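Local coordinates for DPS family protein (Vibrio cholerae O1 biovar El Tor, PDB 3IQ1) that probably binds iron and oxidises it in a hollow shell built from twelve ferritin-like subunits, at residues Y34-G39 and A92-H97; L27-V32 and F114-H119; W42-Q45 and E51-A54; N21-L26 and A71-T76; R122-L127 and E134-L139. All coordinates share one frame; numbering follows the deposited sequence.

Interaction 1 (Y34-G39 and A92-H97)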
# COMPACT_ATOMS: atom_id res chain seq x y z
N TYR B 34 -28.53 4.64 15.16
CA TYR B 34 -27.84 4.67 13.90
C TYR B 34 -28.67 5.43 12.84
O TYR B 34 -28.14 6.29 12.11
CB TYR B 34 -27.55 3.25 13.44
CG TYR B 34 -27.06 3.17 12.01
CD1 TYR B 34 -25.70 3.29 11.72
CD2 TYR B 34 -27.94 2.93 10.97
CE1 TYR B 34 -25.25 3.18 10.41
CE2 TYR B 34 -27.49 2.85 9.66
CZ TYR B 34 -26.14 2.99 9.39
OH TYR B 34 -25.64 2.93 8.10
N MSE B 35 -29.96 5.14 12.80
CA MSE B 35 -30.86 5.73 11.84
C MSE B 35 -30.91 7.23 12.09
O MSE B 35 -30.82 8.02 11.15
CB MSE B 35 -32.28 5.10 11.89
CG MSE B 35 -33.23 5.54 10.81
SE MSE B 35 -32.57 4.85 9.10
CE MSE B 35 -32.06 6.45 8.41
N ASN B 36 -31.07 7.63 13.36
CA ASN B 36 -31.04 9.05 13.69
C ASN B 36 -29.77 9.75 13.21
O ASN B 36 -29.81 10.88 12.70
CB ASN B 36 -31.20 9.28 15.20
CG ASN B 36 -32.58 8.91 15.73
OD1 ASN B 36 -33.51 8.71 14.98
ND2 ASN B 36 -32.69 8.78 17.07
N THR B 37 -28.62 9.08 13.39
CA THR B 37 -27.32 9.62 13.03
C THR B 37 -27.17 9.72 11.50
O THR B 37 -26.56 10.69 11.01
CB THR B 37 -26.19 8.79 13.66
OG1 THR B 37 -26.44 8.69 15.05
CG2 THR B 37 -24.82 9.46 13.43
N ARG B 38 -27.74 8.76 10.75
CA ARG B 38 -27.77 8.87 9.32
C ARG B 38 -28.55 10.14 8.93
O ARG B 38 -28.11 10.90 8.05
CB ARG B 38 -28.39 7.63 8.70
CG ARG B 38 -27.49 6.43 8.84
CD ARG B 38 -26.54 6.35 7.75
NE ARG B 38 -27.08 5.62 6.59
CZ ARG B 38 -26.38 5.42 5.49
NH1 ARG B 38 -25.18 5.94 5.38
NH2 ARG B 38 -26.86 4.68 4.48
N GLY B 39 -29.69 10.38 9.59
CA GLY B 39 -30.46 11.59 9.36
C GLY B 39 -29.63 12.84 9.67
O GLY B 39 -29.67 13.83 8.96
N ALA B 92 -37.02 -0.31 21.44
CA ALA B 92 -36.06 0.76 21.72
C ALA B 92 -36.59 1.79 22.71
O ALA B 92 -37.80 2.09 22.71
CB ALA B 92 -35.71 1.47 20.45
N GLN B 93 -35.70 2.31 23.53
CA GLN B 93 -35.93 3.46 24.38
C GLN B 93 -35.56 4.74 23.63
O GLN B 93 -36.21 5.71 23.74
CB GLN B 93 -35.17 3.41 25.72
CG GLN B 93 -35.57 4.64 26.60
CD GLN B 93 -34.69 4.97 27.82
OE1 GLN B 93 -33.83 4.24 28.19
NE2 GLN B 93 -34.95 6.09 28.42
N ILE B 94 -34.48 4.70 22.87
CA ILE B 94 -34.12 5.87 22.06
C ILE B 94 -35.24 6.15 21.04
O ILE B 94 -35.71 5.22 20.38
CB ILE B 94 -32.77 5.66 21.34
CG1 ILE B 94 -31.64 5.57 22.36
CG2 ILE B 94 -32.48 6.81 20.37
CD1 ILE B 94 -30.22 5.32 21.78
N LYS B 95 -35.69 7.40 20.96
CA LYS B 95 -36.77 7.77 20.06
C LYS B 95 -36.25 8.10 18.66
O LYS B 95 -35.14 8.63 18.50
CB LYS B 95 -37.48 9.00 20.62
CG LYS B 95 -38.05 8.83 22.07
CD LYS B 95 -38.50 10.24 22.63
CE LYS B 95 -38.77 10.25 24.10
NZ LYS B 95 -39.44 11.54 24.55
N GLU B 96 -37.11 7.91 17.68
CA GLU B 96 -36.80 8.44 16.33
C GLU B 96 -36.69 9.96 16.38
O GLU B 96 -37.55 10.65 16.96
CB GLU B 96 -37.89 8.00 15.32
CG GLU B 96 -38.12 6.54 15.24
CD GLU B 96 -39.06 6.18 14.11
OE1 GLU B 96 -40.20 6.69 14.11
OE2 GLU B 96 -38.67 5.43 13.20
N HIS B 97 -35.61 10.50 15.82
CA HIS B 97 -35.33 11.93 15.83
C HIS B 97 -35.20 12.31 14.39
O HIS B 97 -34.27 11.88 13.71
CB HIS B 97 -34.01 12.21 16.55
CG HIS B 97 -33.75 13.67 16.78
ND1 HIS B 97 -32.58 14.11 17.35
CD2 HIS B 97 -34.50 14.77 16.54
CE1 HIS B 97 -32.60 15.43 17.42
NE2 HIS B 97 -33.77 15.86 16.96
O HOH W 1 -32.13 12.29 12.11
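This is a pair of hydrogen bonds between a helix side chain and a loop backbone: Asn36, near the C-terminal end of helix 13-43, takes hold of Lys95 and His97, which follow the short helix 85-91. Both ends of the amide are used. Asn36 ND2 donates to Lys95 O over 2.8 Å, with the acceptor lying close to the amide plane. In return His97 N gives its hydrogen to Asn36 OD1 at 2.9 Å, a nearly straight bond (165°) whose donor sits well above the carbonyl plane. One side chain thus spans the peptides on either side of Glu96, its CG set beside the backbone N (chi1 -68°) to turn the amide toward the loop. A short helix within the long connection between the second and third bundle helices is a hallmark of Dps proteins, and here the chain leaving it is fastened to helix 13-43. A water adds a further link, donating to Asn36 O (2.8 Å) and His97 O (2.7 Å). His97 CB rests 3.7 Å from Asn36 CG, with the imidazole turned almost perpendicular (85°) to the amide and its ND1 bonded to Tyr40 OH. Glu96 OE1 is hydrogen-bonded to Ser86 of a second subunit.

Interaction 2 (L27-V32 and F114-H119)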
# COMPACT_ATOMS: atom_id res chain seq x y z
N LEU B 27 -29.38 -3.71 21.09
CA LEU B 27 -29.33 -3.71 19.62
C LEU B 27 -30.44 -2.83 19.05
O LEU B 27 -30.18 -2.05 18.14
CB LEU B 27 -29.43 -5.16 19.12
CG LEU B 27 -29.52 -5.34 17.61
CD1 LEU B 27 -28.32 -4.73 16.91
CD2 LEU B 27 -29.65 -6.80 17.28
N ALA B 28 -31.64 -2.93 19.60
CA ALA B 28 -32.75 -2.05 19.20
C ALA B 28 -32.43 -0.58 19.34
O ALA B 28 -32.70 0.22 18.44
CB ALA B 28 -34.00 -2.39 19.99
N ASN B 29 -31.83 -0.22 20.49
CA ASN B 29 -31.40 1.13 20.71
C ASN B 29 -30.34 1.54 19.70
O ASN B 29 -30.39 2.64 19.17
CB ASN B 29 -30.92 1.31 22.13
CG ASN B 29 -32.09 1.42 23.13
OD1 ASN B 29 -32.07 0.74 24.20
ND2 ASN B 29 -33.04 2.21 22.85
N TYR B 30 -29.34 0.69 19.48
CA TYR B 30 -28.34 0.99 18.46
C TYR B 30 -28.93 1.29 17.11
O TYR B 30 -28.44 2.18 16.39
CB TYR B 30 -27.29 -0.10 18.32
CG TYR B 30 -26.08 0.01 19.19
CD1 TYR B 30 -26.03 -0.55 20.45
CD2 TYR B 30 -24.97 0.66 18.74
CE1 TYR B 30 -24.91 -0.45 21.23
CE2 TYR B 30 -23.81 0.74 19.55
CZ TYR B 30 -23.81 0.22 20.78
OH TYR B 30 -22.66 0.34 21.55
N GLN B 31 -29.91 0.51 16.72
CA GLN B 31 -30.43 0.55 15.36
C GLN B 31 -31.19 1.88 15.17
O GLN B 31 -30.96 2.59 14.16
CB GLN B 31 -31.29 -0.69 15.09
CG GLN B 31 -30.47 -1.95 14.86
CD GLN B 31 -29.90 -2.08 13.46
OE1 GLN B 31 -29.45 -1.07 12.88
NE2 GLN B 31 -29.81 -3.32 12.95
N VAL B 32 -32.06 2.24 16.13
CA VAL B 32 -32.73 3.53 16.07
C VAL B 32 -31.75 4.69 16.12
O VAL B 32 -31.86 5.65 15.34
CB VAL B 32 -33.81 3.67 17.15
CG1 VAL B 32 -34.49 5.09 17.10
CG2 VAL B 32 -34.91 2.60 16.98
N PHE B 114 -26.07 8.29 23.42
CA PHE B 114 -24.93 7.58 24.00
C PHE B 114 -25.09 7.41 25.50
O PHE B 114 -24.63 6.43 26.09
CB PHE B 114 -23.57 8.24 23.67
CG PHE B 114 -23.05 7.91 22.31
CD1 PHE B 114 -22.71 6.60 21.97
CD2 PHE B 114 -22.87 8.91 21.33
CE1 PHE B 114 -22.24 6.30 20.72
CE2 PHE B 114 -22.40 8.60 20.08
CZ PHE B 114 -22.08 7.30 19.77
N SER B 115 -25.75 8.36 26.16
CA SER B 115 -25.93 8.20 27.55
C SER B 115 -26.80 6.95 27.90
O SER B 115 -26.50 6.25 28.87
CB SER B 115 -26.35 9.54 28.17
OG SER B 115 -25.26 10.52 27.98
N ILE B 116 -27.82 6.66 27.10
CA ILE B 116 -28.64 5.43 27.16
C ILE B 116 -27.82 4.18 26.83
O ILE B 116 -27.85 3.20 27.57
CB ILE B 116 -29.90 5.54 26.25
CG1 ILE B 116 -30.88 6.53 26.89
CG2 ILE B 116 -30.50 4.20 26.06
CD1 ILE B 116 -32.03 6.93 26.02
N LEU B 117 -27.06 4.20 25.75
CA LEU B 117 -26.22 3.06 25.43
C LEU B 117 -25.27 2.76 26.60
O LEU B 117 -25.08 1.61 26.99
CB LEU B 117 -25.43 3.28 24.12
CG LEU B 117 -26.29 3.51 22.87
CD1 LEU B 117 -25.33 3.57 21.65
CD2 LEU B 117 -27.34 2.41 22.70
N LEU B 118 -24.60 3.78 27.13
CA LEU B 118 -23.64 3.53 28.20
C LEU B 118 -24.32 2.92 29.41
O LEU B 118 -23.80 1.99 30.00
CB LEU B 118 -22.95 4.83 28.63
CG LEU B 118 -21.85 5.33 27.71
CD1 LEU B 118 -21.45 6.73 28.08
CD2 LEU B 118 -20.61 4.43 27.68
N HIS B 119 -25.47 3.47 29.79
CA HIS B 119 -26.21 3.01 30.96
C HIS B 119 -26.58 1.54 30.76
O HIS B 119 -26.40 0.71 31.68
CB HIS B 119 -27.44 3.90 31.08
CG HIS B 119 -28.24 3.69 32.31
ND1 HIS B 119 -29.21 2.73 32.39
CD2 HIS B 119 -28.29 4.39 33.47
CE1 HIS B 119 -29.77 2.78 33.58
NE2 HIS B 119 -29.26 3.81 34.25
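Leu117 lays its CD1 methyl over one face of the Tyr30 ring, the aromatic component of a contact in which segments 27-32 and 114-119 run nearly antiparallel (163°), their axes 10.4 Å apart at closest approach. The methyl makes a CH-pi contact, 3.9 Å from CD1 of Leu117 to the centroid of the Tyr30 ring and only 14° from the ring normal. It is displaced toward the phenolic end, with Tyr30 CZ 3.8 Å from Leu117 CD1. The other branch serves the aliphatic part as well: Leu117 CD2 packs 3.8 Å from Asn29 CB while also reaching the CD1 side of the tyrosine ring. Leu117 CG stands anti to its carbonyl carbon (chi1 -60°), which aims the isobutyl fork across the gap and lets its two methyls serve two neighbouring residues of segment 27-32. Ile116 flanks the Asn29 side chain more loosely. Polar chemistry is delegated to the end of the tyrosine, whose hydroxyl is hydrogen-bonded to Gln121 of helix 103-131 and Gln147 of helix 134-158, while its ring also packs on Ile67 and Leu70 of helix 49-76. One aromatic side chain touching all three companion helices illustrates the interior of the ferritin-like four-helix bundle.

Interaction 3 (W42-Q45 and E51-A54)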
# COMPACT_ATOMS: atom_id res chain seq x y z
N TRP B 42 -27.29 13.41 6.72
CA TRP B 42 -27.99 13.88 5.53
C TRP B 42 -28.49 15.29 5.64
O TRP B 42 -28.43 16.05 4.64
CB TRP B 42 -29.17 12.96 5.20
CG TRP B 42 -28.76 11.60 4.73
CD1 TRP B 42 -27.62 11.26 4.07
CD2 TRP B 42 -29.48 10.39 4.95
NE1 TRP B 42 -27.57 9.92 3.85
CE2 TRP B 42 -28.70 9.35 4.38
CE3 TRP B 42 -30.68 10.08 5.56
CZ2 TRP B 42 -29.11 8.04 4.39
CZ3 TRP B 42 -31.11 8.75 5.58
CH2 TRP B 42 -30.29 7.74 5.01
N ASN B 43 -29.03 15.65 6.81
CA ASN B 43 -29.83 16.88 6.95
C ASN B 43 -29.16 18.13 7.52
O ASN B 43 -29.78 19.19 7.57
CB ASN B 43 -31.07 16.59 7.76
CG ASN B 43 -31.97 15.49 7.09
OD1 ASN B 43 -32.11 15.47 5.85
ND2 ASN B 43 -32.59 14.60 7.90
N ILE B 44 -27.93 18.00 7.95
CA ILE B 44 -27.17 19.15 8.45
C ILE B 44 -27.08 20.29 7.42
O ILE B 44 -26.91 20.05 6.24
CB ILE B 44 -25.76 18.71 8.92
CG1 ILE B 44 -25.03 19.84 9.66
CG2 ILE B 44 -24.89 18.10 7.79
CD1 ILE B 44 -25.64 20.37 10.96
N GLN B 45 -27.26 21.51 7.89
CA GLN B 45 -27.16 22.73 7.10
C GLN B 45 -26.36 23.74 7.87
O GLN B 45 -26.23 23.65 9.11
CB GLN B 45 -28.55 23.36 6.90
CG GLN B 45 -29.55 22.52 6.20
CD GLN B 45 -30.95 23.18 6.15
OE1 GLN B 45 -31.12 24.36 6.50
NE2 GLN B 45 -31.92 22.42 5.69
N GLU B 51 -17.84 19.78 8.10
CA GLU B 51 -17.27 19.22 9.31
C GLU B 51 -18.17 18.14 9.90
O GLU B 51 -17.72 17.02 10.24
CB GLU B 51 -17.12 20.32 10.34
CG GLU B 51 -16.57 19.72 11.65
CD GLU B 51 -16.30 20.72 12.72
OE1 GLU B 51 -16.74 20.52 13.90
OE2 GLU B 51 -15.67 21.73 12.40
N LEU B 52 -19.44 18.47 10.06
CA LEU B 52 -20.37 17.55 10.70
C LEU B 52 -20.92 16.49 9.75
O LEU B 52 -21.19 15.36 10.18
CB LEU B 52 -21.50 18.33 11.38
CG LEU B 52 -21.09 19.23 12.54
CD1 LEU B 52 -22.31 19.90 13.18
CD2 LEU B 52 -20.28 18.43 13.59
N HIS B 53 -21.04 16.78 8.46
CA HIS B 53 -21.39 15.74 7.47
C HIS B 53 -20.36 14.63 7.62
O HIS B 53 -20.72 13.45 7.72
CB HIS B 53 -21.40 16.37 6.07
CG HIS B 53 -21.89 15.49 4.95
ND1 HIS B 53 -23.21 15.11 4.80
CD2 HIS B 53 -21.23 14.96 3.90
CE1 HIS B 53 -23.33 14.37 3.71
NE2 HIS B 53 -22.14 14.24 3.16
N ALA B 54 -19.10 15.01 7.75
CA ALA B 54 -18.03 14.03 7.89
C ALA B 54 -18.02 13.38 9.29
O ALA B 54 -17.87 12.15 9.40
CB ALA B 54 -16.65 14.64 7.59
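Ile44 and His53 bring their CA atoms within 6.8 Å where the chain leaves helix 13-43, with Ile44 already in an extended conformation (psi 137°), and turns back into helix 49-76. Ile44 fills the angle between the two segments with its two branches. Its CD1 meets Leu52 CD1 end to end at 4.0 Å, the two side chains crossing at about a right angle, and this is the purely apolar part of the contact. Its CG2 instead lies against the start of the next residue, 4.1 Å from His53 N and 4.3 Å from His53 CB. The division of labour follows from the torsion: with CG1 anti to the backbone N (chi1 -171°), CG2 is left between N and the carbonyl carbon, facing the helix backbone. His53 lends its CB to this packing, while its ring stacks with those of His41 and Phe49. Glu72 of a second subunit also packs on His53, a setting consistent with the ferroxidase centre that other Dps proteins form between subunits. The corner closes the hairpin of helices 13-43 and 49-76, the first two of the bundle, with Met153 of a fourth subunit packing on His53 from outside the chain.

Interaction 4 (N21-L26 and A71-T76)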
# COMPACT_ATOMS: atom_id res chain seq x y z
N ASN B 21 -31.47 -11.47 25.80
CA ASN B 21 -32.63 -10.56 25.84
C ASN B 21 -32.21 -9.09 26.05
O ASN B 21 -32.67 -8.17 25.32
CB ASN B 21 -33.58 -10.96 26.94
CG ASN B 21 -34.30 -12.27 26.70
OD1 ASN B 21 -34.32 -12.78 25.58
ND2 ASN B 21 -34.94 -12.82 27.76
N ALA B 22 -31.30 -8.88 26.99
CA ALA B 22 -30.80 -7.53 27.29
C ALA B 22 -29.96 -6.98 26.12
O ALA B 22 -30.09 -5.79 25.76
CB ALA B 22 -29.93 -7.53 28.55
N LEU B 23 -29.14 -7.86 25.53
CA LEU B 23 -28.39 -7.50 24.36
C LEU B 23 -29.29 -7.12 23.16
O LEU B 23 -28.95 -6.24 22.37
CB LEU B 23 -27.38 -8.57 23.97
CG LEU B 23 -26.18 -8.78 24.95
CD1 LEU B 23 -25.52 -10.10 24.65
CD2 LEU B 23 -25.17 -7.62 24.86
N ASN B 24 -30.38 -7.82 22.99
CA ASN B 24 -31.33 -7.50 21.95
C ASN B 24 -31.96 -6.16 22.18
O ASN B 24 -32.16 -5.40 21.22
CB ASN B 24 -32.42 -8.58 21.86
CG ASN B 24 -32.21 -9.54 20.77
OD1 ASN B 24 -32.44 -10.77 20.94
ND2 ASN B 24 -31.79 -9.03 19.62
N ASN B 25 -32.27 -5.82 23.44
CA ASN B 25 -32.81 -4.45 23.70
C ASN B 25 -31.76 -3.39 23.39
O ASN B 25 -32.03 -2.33 22.86
CB ASN B 25 -33.34 -4.32 25.12
CG ASN B 25 -34.62 -5.07 25.31
OD1 ASN B 25 -35.41 -5.29 24.36
ND2 ASN B 25 -34.89 -5.44 26.58
N LEU B 26 -30.52 -3.71 23.70
CA LEU B 26 -29.42 -2.82 23.35
C LEU B 26 -29.32 -2.62 21.84
O LEU B 26 -29.13 -1.51 21.36
CB LEU B 26 -28.11 -3.31 23.91
CG LEU B 26 -26.84 -2.46 23.69
CD1 LEU B 26 -26.89 -1.13 24.37
CD2 LEU B 26 -25.62 -3.26 24.13
N ALA B 71 -25.09 -8.24 17.18
CA ALA B 71 -25.92 -9.30 16.64
C ALA B 71 -25.16 -10.64 16.67
O ALA B 71 -25.77 -11.66 17.03
CB ALA B 71 -26.35 -8.99 15.19
N GLU B 72 -23.88 -10.62 16.34
CA GLU B 72 -23.04 -11.85 16.36
C GLU B 72 -22.90 -12.39 17.80
O GLU B 72 -22.89 -13.61 18.00
CB GLU B 72 -21.66 -11.59 15.81
CG GLU B 72 -21.60 -11.32 14.40
CD GLU B 72 -20.17 -11.26 13.93
OE1 GLU B 72 -19.25 -10.84 14.73
OE2 GLU B 72 -20.01 -11.63 12.77
N ARG B 73 -22.78 -11.52 18.79
CA ARG B 73 -22.72 -11.98 20.20
C ARG B 73 -24.03 -12.68 20.59
O ARG B 73 -24.02 -13.68 21.25
CB ARG B 73 -22.41 -10.82 21.17
CG ARG B 73 -22.14 -11.25 22.59
CD ARG B 73 -20.89 -12.13 22.74
NE ARG B 73 -20.88 -12.85 23.99
CZ ARG B 73 -20.11 -13.90 24.23
NH1 ARG B 73 -19.21 -14.27 23.32
NH2 ARG B 73 -20.18 -14.54 25.39
N ILE B 74 -25.17 -12.13 20.18
CA ILE B 74 -26.47 -12.74 20.43
C ILE B 74 -26.54 -14.13 19.81
O ILE B 74 -26.95 -15.11 20.45
CB ILE B 74 -27.61 -11.82 19.96
CG1 ILE B 74 -27.66 -10.54 20.84
CG2 ILE B 74 -28.96 -12.59 19.93
CD1 ILE B 74 -28.46 -9.34 20.23
N LEU B 75 -26.09 -14.23 18.56
CA LEU B 75 -26.05 -15.54 17.87
C LEU B 75 -25.10 -16.51 18.62
O LEU B 75 -25.35 -17.70 18.68
CB LEU B 75 -25.57 -15.32 16.42
CG LEU B 75 -26.58 -14.65 15.49
CD1 LEU B 75 -25.87 -13.99 14.29
CD2 LEU B 75 -27.64 -15.67 15.08
N THR B 76 -24.01 -15.98 19.13
CA THR B 76 -22.98 -16.73 19.82
C THR B 76 -23.54 -17.34 21.10
O THR B 76 -23.17 -18.45 21.45
CB THR B 76 -21.73 -15.84 20.05
OG1 THR B 76 -21.11 -15.54 18.76
CG2 THR B 76 -20.69 -16.52 20.88
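Ile74 is the central residue of this contact, reaching from helix 49-76 to both Leu23 and Asn24 of helix 13-43. Segments 21-26 and 71-76 run almost antiparallel, at 163°, their axes coming within 9.7 Å. Ile74 CG1 presses against Leu23 CB at 3.7 Å, close to the point where the CA atoms of these two residues come within 6.8 Å. Its CD1 carries on past that point to lie 3.7 Å from Asn24 N, against the helix backbone, and to touch the Asn24 side chain at CG (3.8 Å). CG1 of Ile74 sits beside its own backbone N (chi1 -67°), and an extended second torsion then carries the terminal methyl across the interface. Leu23, the second residue, uses its far end differently: CD1 meets Arg73 CG at 4.1 Å, so the arginine contributes aliphatic chain, not charge. A bend at chi2 (63°) helps turn the rest of Arg73 aside, and its guanidinium forms salt bridges to Asp133 in the same chain and to Glu148 of a sixth subunit. Asn24, third in buried surface, closes the other flank of Ile74, its side chain crossing the isoleucine at a slant. Behind the interface Glu72 O accepts from Thr76 N and, on the opposite face of its plane, from Thr76 OG1 at 2.7 Å. The contact is thus made mostly by hydrocarbon, with one amide at its flank and cohesion coming from close apolar fit, while the charged end of Arg73 is paired both within the chain and across to the sixth subunit.

Interaction 5 (R122-L127 and E134-L139)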
# COMPACT_ATOMS: atom_id res chain seq x y z
N ARG B 122 -23.46 -0.80 30.89
CA ARG B 122 -23.00 -1.02 32.24
C ARG B 122 -23.88 -2.06 32.98
O ARG B 122 -23.38 -2.91 33.72
CB ARG B 122 -22.99 0.29 32.99
CG ARG B 122 -21.91 1.25 32.47
CD ARG B 122 -22.10 2.61 33.06
NE ARG B 122 -21.06 3.53 32.60
CZ ARG B 122 -21.25 4.80 32.26
NH1 ARG B 122 -22.48 5.35 32.36
NH2 ARG B 122 -20.21 5.55 31.84
N ASP B 123 -25.18 -2.00 32.73
CA ASP B 123 -26.07 -2.98 33.34
C ASP B 123 -25.80 -4.39 32.83
O ASP B 123 -25.72 -5.32 33.63
CB ASP B 123 -27.51 -2.64 33.08
CG ASP B 123 -28.04 -1.54 33.98
OD1 ASP B 123 -27.38 -1.19 35.00
OD2 ASP B 123 -29.18 -1.09 33.72
N ILE B 124 -25.61 -4.51 31.52
CA ILE B 124 -25.27 -5.79 30.93
C ILE B 124 -23.93 -6.29 31.44
O ILE B 124 -23.74 -7.48 31.73
CB ILE B 124 -25.31 -5.77 29.38
CG1 ILE B 124 -26.74 -5.51 28.92
CG2 ILE B 124 -24.77 -7.10 28.81
CD1 ILE B 124 -26.85 -5.11 27.44
N LEU B 125 -22.93 -5.39 31.50
CA LEU B 125 -21.64 -5.76 32.05
C LEU B 125 -21.76 -6.34 33.45
O LEU B 125 -21.15 -7.36 33.78
CB LEU B 125 -20.69 -4.57 32.08
CG LEU B 125 -19.31 -4.77 32.67
CD1 LEU B 125 -18.56 -5.78 31.91
CD2 LEU B 125 -18.57 -3.42 32.64
N GLU B 126 -22.55 -5.68 34.28
CA GLU B 126 -22.72 -6.16 35.66
C GLU B 126 -23.37 -7.54 35.69
O GLU B 126 -22.93 -8.43 36.42
CB GLU B 126 -23.61 -5.18 36.44
CG GLU B 126 -23.68 -5.44 37.91
CD GLU B 126 -24.35 -4.32 38.73
OE1 GLU B 126 -24.37 -3.15 38.29
OE2 GLU B 126 -24.84 -4.66 39.83
N LEU B 127 -24.42 -7.73 34.89
CA LEU B 127 -25.14 -9.02 34.86
C LEU B 127 -24.20 -10.12 34.38
O LEU B 127 -24.15 -11.22 34.92
CB LEU B 127 -26.35 -8.90 33.94
CG LEU B 127 -27.18 -10.18 33.78
CD1 LEU B 127 -27.72 -10.65 35.15
CD2 LEU B 127 -28.34 -9.92 32.79
N GLU B 134 -17.68 -13.90 30.39
CA GLU B 134 -16.55 -13.04 30.08
C GLU B 134 -16.60 -12.52 28.64
O GLU B 134 -16.23 -11.39 28.39
CB GLU B 134 -15.25 -13.80 30.26
CG GLU B 134 -14.02 -12.94 29.93
CD GLU B 134 -13.91 -11.70 30.80
OE1 GLU B 134 -14.41 -11.76 31.99
OE2 GLU B 134 -13.29 -10.71 30.33
N GLY B 135 -17.06 -13.34 27.71
CA GLY B 135 -17.18 -12.86 26.33
C GLY B 135 -18.12 -11.67 26.15
O GLY B 135 -17.83 -10.73 25.43
N THR B 136 -19.24 -11.72 26.87
CA THR B 136 -20.19 -10.61 26.86
C THR B 136 -19.63 -9.45 27.62
O THR B 136 -19.71 -8.32 27.15
CB THR B 136 -21.56 -11.02 27.39
OG1 THR B 136 -22.08 -12.06 26.58
CG2 THR B 136 -22.57 -9.82 27.43
N SER B 137 -19.02 -9.71 28.79
CA SER B 137 -18.40 -8.64 29.57
C SER B 137 -17.39 -7.85 28.76
O SER B 137 -17.36 -6.62 28.81
CB SER B 137 -17.68 -9.23 30.79
OG SER B 137 -18.63 -9.63 31.75
N ALA B 138 -16.53 -8.57 28.06
CA ALA B 138 -15.44 -7.99 27.31
C ALA B 138 -15.99 -7.08 26.24
O ALA B 138 -15.44 -6.06 25.96
CB ALA B 138 -14.55 -9.10 26.69
N LEU B 139 -17.06 -7.50 25.57
CA LEU B 139 -17.69 -6.65 24.55
C LEU B 139 -18.21 -5.35 25.14
O LEU B 139 -17.99 -4.28 24.60
CB LEU B 139 -18.84 -7.40 23.87
CG LEU B 139 -19.44 -6.76 22.62
CD1 LEU B 139 -18.33 -6.67 21.53
CD2 LEU B 139 -20.66 -7.50 22.01
O HOH W 2 -18.07 -8.22 34.17
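Leu125 pushes its CD1 methyl onto the backbone of Ser137, 3.4 Å from Ser137 O and 3.7 Å from Ser137 CA, with Ser137 CB equally near. A single methyl thus covers several backbone and side-chain atoms of Ser137. The CA atoms of Leu125 and Ser137 are 5.0 Å apart, a closeness consistent with the small side chains of Thr136 and Ser137. A second apolar touch joins Ile124 CG2 to Thr136 CG2 at 3.8 Å, methyl against methyl, the two side chains crossing at about a right angle. The contact closes the second hairpin of the ferritin-like bundle, in which helices 103-131 and 134-158 are joined by a very short turn, so these residues face each other soon after the chain reverses. The next shell sets the orientation of the small side chains. Thr136 holds OG1 beside its backbone N (chi1 -60°), where Asp133 of the turn and Arg73 of helix 49-76 are both hydrogen-bonded to it, and CG2 is thereby left to face Ile124. Ser137 has two conformers; in one of them its OG is hydrogen-bonded to Asp133 O and approached by a water that donates to Leu125 O at 3.2 Å, so both links of this hydroxyl are to be read with caution. Farther out, Ile124 leans on Leu19 and Ala22 of helix 13-43 and Leu125 on Met140 and Ile144, and Glu134 of a third subunit also packs on Leu125.

How the interactions relate
Along helix 13-43 interactions 4, 2, 1 and 3 follow one another, so this first helix is a common spine that meets helix 49-76 twice, once just beyond its own end, helix 103-131 once and the loop after helix 85-91 once. Interaction 5 joins helices 103-131 and 134-158 without it. Interactions 3 and 4 mark two levels of the first hairpin, their centres about 31 Å apart, and interaction 5 lies about 34 Å from interaction 3. Centres of 1 and 2 are about 9 Å apart, those of 4 and 5 about 11 Å. In sequence 3 is nested within 1, and 1 within 2, while 4 crosses both, so contacts distant in sequence converge in one bundle.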